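Local coordinates for HIT domain-containing protein (Leishmania major, PDB 3KSV), which is a zinc-binding member of the histidine triad (HIT) family and probably hydrolyses or transfers nucleotidyl groups through a covalent nucleotidyl-enzyme intermediate, at the interface of chains A and B. Numbering follows the deposited sequence. Chains: chain A/B, Uncharacterized protein.

Contact 1: the interface of chains A and B. Residues chain A 29, 75-77, 79-80; chain B 64, 146, 149.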
# COMPACT_ATOMS: atom_id res chain seq x y z
N ALA A 29 -6.59 -6.91 -14.98
CA ALA A 29 -6.60 -8.22 -14.36
C ALA A 29 -7.87 -8.33 -13.52
O ALA A 29 -8.46 -7.31 -13.14
CB ALA A 29 -5.37 -8.43 -13.51
N ALA A 75 0.92 -7.40 -5.68
CA ALA A 75 2.26 -7.89 -5.98
C ALA A 75 2.41 -8.21 -7.46
O ALA A 75 3.44 -7.92 -8.06
CB ALA A 75 2.59 -9.15 -5.13
N LYS A 76 1.39 -8.82 -8.05
CA LYS A 76 1.42 -9.15 -9.48
C LYS A 76 1.45 -7.88 -10.32
O LYS A 76 2.25 -7.78 -11.27
CB LYS A 76 0.23 -10.01 -9.87
CG LYS A 76 0.31 -11.38 -9.32
CD LYS A 76 -0.77 -12.30 -9.84
CE LYS A 76 -0.51 -13.74 -9.39
NZ LYS A 76 -1.54 -14.65 -9.94
N ALA A 77 0.58 -6.94 -9.98
CA ALA A 77 0.52 -5.64 -10.63
C ALA A 77 1.85 -4.89 -10.52
O ALA A 77 2.30 -4.28 -11.50
CB ALA A 77 -0.65 -4.79 -10.05
N ARG A 79 4.77 -6.18 -10.48
CA ARG A 79 5.69 -6.79 -11.43
C ARG A 79 5.42 -6.24 -12.85
O ARG A 79 6.36 -6.00 -13.63
CB ARG A 79 5.54 -8.31 -11.41
CG ARG A 79 6.01 -8.99 -10.13
CD ARG A 79 5.38 -10.36 -10.05
NE ARG A 79 6.16 -11.35 -9.32
CZ ARG A 79 6.22 -11.46 -8.00
NH1 ARG A 79 5.57 -10.60 -7.18
NH2 ARG A 79 6.95 -12.43 -7.48
N ALA A 80 4.14 -6.01 -13.16
CA ALA A 80 3.74 -5.38 -14.42
C ALA A 80 4.32 -3.98 -14.49
O ALA A 80 4.93 -3.59 -15.50
CB ALA A 80 2.21 -5.34 -14.58
N MET B 64 4.39 -14.87 -4.07
CA MET B 64 2.93 -14.79 -4.05
C MET B 64 2.34 -15.20 -2.69
O MET B 64 1.42 -14.56 -2.20
CB MET B 64 2.33 -15.62 -5.20
CG MET B 64 1.81 -14.83 -6.44
SD MET B 64 2.41 -13.14 -6.74
N ILE B 146 0.86 -9.79 -16.14
CA ILE B 146 0.19 -10.38 -14.99
C ILE B 146 -0.31 -11.79 -15.31
O ILE B 146 -0.21 -12.69 -14.47
CB ILE B 146 -0.96 -9.49 -14.46
CG1 ILE B 146 -0.40 -8.17 -13.90
CG2 ILE B 146 -1.79 -10.21 -13.42
CD1 ILE B 146 -1.42 -7.03 -13.83
N ILE B 149 2.25 -14.80 -14.64
CA ILE B 149 2.76 -15.08 -13.28
C ILE B 149 2.03 -16.29 -12.69
O ILE B 149 2.64 -17.32 -12.38
CB ILE B 149 2.54 -13.88 -12.35
CG1 ILE B 149 3.23 -12.63 -12.89
CG2 ILE B 149 3.07 -14.17 -10.96
CD1 ILE B 149 2.86 -11.40 -12.09
O HOH W 1 -1.50 -14.19 -12.98
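A:Arg79 and A:Lys76, one turn apart on a helix of chain A, receive the C-terminal residue of chain B, B:Ile149, on their aliphatic stems. Most of the contact is apolar. The delta-methyl of B:Ile149 goes in tip first: CD1 lies 3.4 Å from CD of A:Arg79 and 3.7 Å from CB of A:Lys76. CG1 anti to the carbonyl carbon, chi1 -58°, sends CD1 to these stems, while the other branch, CG2, meets A:Lys76 further out, 3.9 Å from CE. The two side chains run alongside each other in opposite directions, that of A:Lys76 extended beyond CG.

B:Ile146 uses both branches. Its CG1 arm lies against the helix surface, with CD1 4.0 Å from CA of A:Ala77 and CG1 3.9 Å from CB of A:Ala80, while CG2 lies between CB of A:Ala29 and CB of A:Lys76. The short alanine side chains probably let this branched side chain approach the helix backbone.

Sulphur contacts come from B:Met64, modelled without its terminal methyl. SD sits 3.8 Å from CG of A:Lys76, the two chains crossing at about a right angle, and also lies over the rim of one guanidinium face of A:Arg79, 4.0 Å above its plane; the missing end makes this placement tentative.

A water bridges the two chains: 3.1 Å from the side-chain amino group NZ of A:Lys76, it also lies by the carbonyl O of B:Ile146. Within this patch no N or O of one chain comes within bonding distance of the other. Helix 64-82 of A thus packs against the end of helix 132-147 and the C-terminal tail of B, with strand 29-30 of A at one margin and the start of B's helix 64-82 at another.

Contact 2: the interface of chains A and B. Residues chain A 94-97, 100; chain B 89-92.
The side-chain amide nitrogen ND2 of B:Asn91 is gripped by two oxygens of chain A, each 2.7 Å away: OD1 of A:Asn95 and the carbonyl O of A:Ala100. In this HIT-family pair, strand 89-96 of each chain lies antiparallel to its copy, so the amide braces an intermolecular sheet against the loop that follows the strand in A. The two acceptors are approached differently. The bond to A:Ala100 O falls on a lone pair in the carbonyl plane, whereas ND2 stands well above the carbonyl plane of A:Asn95, although OD1 itself lies in the amide plane of B:Asn91. The two amide planes are nearly perpendicular, at 81°.

Backbone pairing carries the strands. A:Gln94 and B:Val92 exchange N-H and C=O in both directions, each bond 2.8 Å between N and O, and B:Tyr90 N donates to A:Asn96 O. The return bond from A:Asn96 N to B:Tyr90 O is weak.

A:Asn96 lies flat on the tyrosine. Its CB is centred over one face of the B:Tyr90 ring, 3.6 Å from the centroid, and its amide stacks 20° from the ring plane. The tyrosine CG takes the position between backbone N and carbonyl carbon (chi1 53°), which turns the ring beneath A:Asn96. Within chain A, a pair of reciprocal bonds fixes the rotation of the asparagine amide: ND2 of A:Asn96 donates to OE1 of A:Gln94 at 2.8 Å, and NE2 of A:Gln94 donates to OD1 of A:Asn96 at 2.9 Å. The bend of A:Gln94 at its second torsion brings its amide back over the strand to make them. At the margin, OE1 of B:Gln89 accepts a weak hydrogen bond from A:Ala100 N.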
# COMPACT_ATOMS: atom_id res chain seq x y z
N GLN A 94 -2.39 3.89 -0.68
CA GLN A 94 -3.81 3.60 -0.44
C GLN A 94 -4.28 4.50 0.67
O GLN A 94 -3.72 4.48 1.75
CB GLN A 94 -3.99 2.14 -0.07
CG GLN A 94 -5.44 1.66 -0.08
CD GLN A 94 -6.08 1.77 1.26
OE1 GLN A 94 -5.44 1.50 2.28
NE2 GLN A 94 -7.37 2.19 1.30
N ASN A 95 -5.32 5.28 0.38
CA ASN A 95 -5.78 6.36 1.24
C ASN A 95 -7.10 6.01 1.97
O ASN A 95 -8.00 5.40 1.39
CB ASN A 95 -5.99 7.59 0.37
CG ASN A 95 -4.73 8.03 -0.33
OD1 ASN A 95 -3.63 7.92 0.20
ND2 ASN A 95 -4.89 8.58 -1.50
N ASN A 96 -7.21 6.39 3.24
CA ASN A 96 -8.33 5.99 4.07
C ASN A 96 -8.86 7.19 4.83
O ASN A 96 -8.31 7.56 5.85
CB ASN A 96 -7.89 4.91 5.03
CG ASN A 96 -7.42 3.68 4.31
OD1 ASN A 96 -8.21 2.83 3.94
ND2 ASN A 96 -6.11 3.58 4.10
N GLY A 97 -9.87 7.83 4.25
CA GLY A 97 -10.43 9.06 4.81
C GLY A 97 -10.12 10.27 3.96
O GLY A 97 -9.06 10.35 3.35
N ALA A 100 -7.21 12.08 4.63
CA ALA A 100 -6.06 11.31 4.16
C ALA A 100 -5.99 11.27 2.62
O ALA A 100 -5.24 10.47 2.03
CB ALA A 100 -6.10 9.91 4.76
N GLN B 89 -8.21 8.24 10.53
CA GLN B 89 -7.88 8.21 9.11
C GLN B 89 -6.39 7.89 8.98
O GLN B 89 -5.64 8.10 9.92
CB GLN B 89 -8.23 9.53 8.47
CG GLN B 89 -9.71 9.87 8.66
CD GLN B 89 -10.16 11.12 7.94
OE1 GLN B 89 -9.70 11.44 6.86
NE2 GLN B 89 -11.09 11.83 8.55
N TYR B 90 -5.98 7.39 7.82
CA TYR B 90 -4.59 6.96 7.65
C TYR B 90 -4.21 6.72 6.18
O TYR B 90 -5.06 6.49 5.32
CB TYR B 90 -4.32 5.67 8.47
CG TYR B 90 -5.32 4.55 8.18
CD1 TYR B 90 -5.03 3.55 7.26
CD2 TYR B 90 -6.53 4.50 8.84
CE1 TYR B 90 -5.93 2.55 7.00
CE2 TYR B 90 -7.45 3.50 8.57
CZ TYR B 90 -7.13 2.53 7.66
OH TYR B 90 -8.04 1.56 7.38
N ASN B 91 -2.91 6.76 5.92
CA ASN B 91 -2.40 6.46 4.60
C ASN B 91 -1.53 5.20 4.67
O ASN B 91 -0.80 4.99 5.66
CB ASN B 91 -1.58 7.62 4.05
CG ASN B 91 -2.41 8.87 3.81
OD1 ASN B 91 -2.46 9.75 4.66
ND2 ASN B 91 -3.06 8.96 2.64
N VAL B 92 -1.65 4.35 3.64
CA VAL B 92 -0.78 3.21 3.45
C VAL B 92 0.15 3.55 2.28
O VAL B 92 -0.30 3.90 1.19
CB VAL B 92 -1.58 1.92 3.17
CG1 VAL B 92 -0.61 0.75 2.88
CG2 VAL B 92 -2.47 1.57 4.38

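The C-alpha centres of contact 1 and contact 2 are about 23 Å apart, and no residue belongs to both. Contact 1 draws on helix 64-82 and the C-terminal end, contact 2 on strand 89-96 and the loop after it; helix and strand follow each other in the chain. Two-fold symmetry gives each contact a twin, so sheet pairing and helix-to-tail packing join the same two chains, as expected for the dimers common in HIT proteins. The centre of contact 2 is about 9 Å, and that of contact 1 about 15 Å, from the predicted nucleophile A:His108, so dimerisation may help to shape the active-site surroundings.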